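Local coordinates for protein Pre-mRNA-splicing factor 38 (PDB 5F5T) that belongs to the PRP38 family and is probably required for pre-mRNA splicing in the nucleus of the fungus Chaetomium thermophilum, at residues D103-Y108 with A124-L129. Numbering follows the deposited sequence.
Sequences DILKEY and AFYIRL
Leu105 meets Tyr126 with both of its methyls and Ile127 with one. Its CB points toward helix 117-130 but makes no close contact with it. The next atom, CG, anti to the carbonyl carbon (chi1 -69°), carries both methyls on toward the Tyr126 ring. Leu105 CD2 meets that ring obliquely, 3.7 Å from Tyr126 CD2. Leu105 CD1 comes to the same CD2-CE2 rim, 4.0 Å from Tyr126 CE2, and also brushes Ile127, whose CG1 is 4.5 Å from Leu105 CD1. The fork of the leucine thus lies along the CD2-CE2 bond of the tyrosine, the two side chains crossing at about a right angle. This joins the first turns of helix 102-115 to the last turns of helix 117-130, consecutive helices of the mostly helical PRP38-family fold, the three touching side chains being buried. On the Tyr126 side, CG anti to the backbone N (chi1 -177°) swings the ring out to the leucine, while Leu95 and Leu96 of helix 87-98 also touch it. Cutting Leu105 back to an alanine would probably leave the CD2-CE2 rim of Tyr126 without this apolar neighbour, and Ile127 with one fewer. Ile127 itself also packs on Val136 and Leu139 of helix 133-140.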
loop_
_atom_site.group_PDB
_atom_site.type_symbol
_atom_site.label_atom_id
_atom_site.label_comp_id
_atom_site.label_asym_id
_atom_site.label_seq_id
_atom_site.Cartn_x
_atom_site.Cartn_y
_atom_site.Cartn_z
ATOM N N ASP A 103 13.090 10.733 10.122
ATOM C CA ASP A 103 13.328 12.054 9.545
ATOM C C ASP A 103 13.412 11.978 8.019
ATOM O O ASP A 103 12.769 12.758 7.301
ATOM C CB ASP A 103 14.602 12.675 10.132
ATOM C CG ASP A 103 15.651 11.634 10.498
ATOM O OD1 ASP A 103 15.292 10.450 10.663
ATOM O OD2 ASP A 103 16.837 12.005 10.634
ATOM N N ILE A 104 14.195 11.021 7.529
ATOM C CA ILE A 104 14.403 10.854 6.096
ATOM C C ILE A 104 13.108 10.444 5.392
ATOM O O ILE A 104 12.772 10.966 4.325
ATOM C CB ILE A 104 15.489 9.797 5.813
ATOM C CG1 ILE A 104 16.791 10.149 6.538
ATOM C CG2 ILE A 104 15.728 9.657 4.324
ATOM C CD1 ILE A 104 17.483 11.384 6.000
ATOM N N LEU A 105 12.369 9.535 6.019
ATOM C CA LEU A 105 11.084 9.090 5.493
ATOM C C LEU A 105 10.088 10.241 5.459
ATOM O O LEU A 105 9.298 10.377 4.523
ATOM C CB LEU A 105 10.535 7.942 6.338
ATOM C CG LEU A 105 11.308 6.630 6.219
ATOM C CD1 LEU A 105 10.663 5.526 7.044
ATOM C CD2 LEU A 105 11.403 6.221 4.760
ATOM N N LYS A 106 10.140 11.069 6.492
ATOM C CA LYS A 106 9.264 12.221 6.611
ATOM C C LYS A 106 9.526 13.178 5.451
ATOM O O LYS A 106 8.584 13.674 4.803
ATOM C CB LYS A 106 9.487 12.894 7.965
ATOM C CG LYS A 106 8.356 13.778 8.449
ATOM C CD LYS A 106 8.716 14.347 9.810
ATOM C CE LYS A 106 8.799 13.227 10.853
ATOM N NZ LYS A 106 8.671 13.692 12.266
ATOM N N GLU A 107 10.809 13.406 5.176
ATOM C CA GLU A 107 11.207 14.265 4.065
ATOM C C GLU A 107 10.732 13.719 2.725
ATOM O O GLU A 107 10.112 14.447 1.934
ATOM C CB GLU A 107 12.724 14.444 4.026
ATOM C CG GLU A 107 13.182 15.292 2.850
ATOM C CD GLU A 107 14.659 15.149 2.547
ATOM O OE1 GLU A 107 15.022 15.240 1.355
ATOM O OE2 GLU A 107 15.455 14.952 3.490
ATOM N N TYR A 108 11.017 12.437 2.488
ATOM C CA TYR A 108 10.687 11.803 1.218
ATOM C C TYR A 108 9.202 11.976 0.986
ATOM O O TYR A 108 8.769 12.628 0.027
ATOM C CB TYR A 108 11.013 10.307 1.219
ATOM C CG TYR A 108 12.478 9.930 1.143
ATOM C CD1 TYR A 108 13.440 10.838 0.730
ATOM C CD2 TYR A 108 12.891 8.642 1.469
ATOM C CE1 TYR A 108 14.778 10.477 0.660
ATOM C CE2 TYR A 108 14.216 8.274 1.400
ATOM C CZ TYR A 108 15.158 9.191 0.993
ATOM O OH TYR A 108 16.484 8.818 0.927
ATOM N N ALA A 124 5.918 5.405 0.546
ATOM C CA ALA A 124 4.725 4.717 1.016
ATOM C C ALA A 124 4.929 3.207 0.968
ATOM O O ALA A 124 4.552 2.492 1.898
ATOM C CB ALA A 124 3.520 5.119 0.193
ATOM N N PHE A 125 5.541 2.733 -0.115
ATOM C CA PHE A 125 5.838 1.313 -0.274
ATOM C C PHE A 125 6.724 0.840 0.875
ATOM O O PHE A 125 6.406 -0.134 1.565
ATOM C CB PHE A 125 6.524 1.062 -1.619
ATOM C CG PHE A 125 6.717 -0.394 -1.956
ATOM C CD1 PHE A 125 5.762 -1.337 -1.619
ATOM C CD2 PHE A 125 7.859 -0.815 -2.621
ATOM C CE1 PHE A 125 5.942 -2.674 -1.938
ATOM C CE2 PHE A 125 8.046 -2.149 -2.940
ATOM C CZ PHE A 125 7.086 -3.080 -2.599
ATOM N N TYR A 126 7.805 1.579 1.108
ATOM C CA TYR A 126 8.769 1.242 2.146
ATOM C C TYR A 126 8.124 1.248 3.527
ATOM O O TYR A 126 8.426 0.402 4.371
ATOM C CB TYR A 126 9.950 2.216 2.110
ATOM C CG TYR A 126 11.033 1.878 3.107
ATOM C CD1 TYR A 126 11.960 0.882 2.838
ATOM C CD2 TYR A 126 11.120 2.546 4.320
ATOM C CE1 TYR A 126 12.948 0.564 3.748
ATOM C CE2 TYR A 126 12.104 2.235 5.235
ATOM C CZ TYR A 126 13.016 1.243 4.945
ATOM O OH TYR A 126 13.998 0.928 5.856
ATOM N N ILE A 127 7.242 2.216 3.755
ATOM C CA ILE A 127 6.532 2.316 5.019
ATOM C C ILE A 127 5.644 1.092 5.220
ATOM O O ILE A 127 5.633 0.498 6.298
ATOM C CB ILE A 127 5.685 3.599 5.093
ATOM C CG1 ILE A 127 6.595 4.814 5.290
ATOM C CG2 ILE A 127 4.670 3.511 6.228
ATOM C CD1 ILE A 127 5.852 6.121 5.476
ATOM N N ARG A 128 4.925 0.700 4.173
ATOM C CA ARG A 128 4.070 -0.481 4.243
ATOM C C ARG A 128 4.902 -1.724 4.546
ATOM O O ARG A 128 4.463 -2.626 5.263
ATOM C CB ARG A 128 3.291 -0.668 2.938
ATOM C CG ARG A 128 2.525 -1.980 2.862
ATOM C CD ARG A 128 1.354 -1.957 3.835
ATOM N NE ARG A 128 0.560 -3.184 3.808
ATOM C CZ ARG A 128 0.928 -4.337 4.358
ATOM N NH1 ARG A 128 2.091 -4.442 4.982
ATOM N NH2 ARG A 128 0.132 -5.391 4.274
ATOM N N LEU A 129 6.105 -1.764 3.987
ATOM C CA LEU A 129 7.015 -2.879 4.212
ATOM C C LEU A 129 7.574 -2.946 5.634
ATOM O O LEU A 129 7.719 -4.035 6.188
ATOM C CB LEU A 129 8.176 -2.818 3.219
ATOM C CG LEU A 129 7.815 -3.047 1.751
ATOM C CD1 LEU A 129 9.056 -2.930 0.877
ATOM C CD2 LEU A 129 7.135 -4.392 1.561
#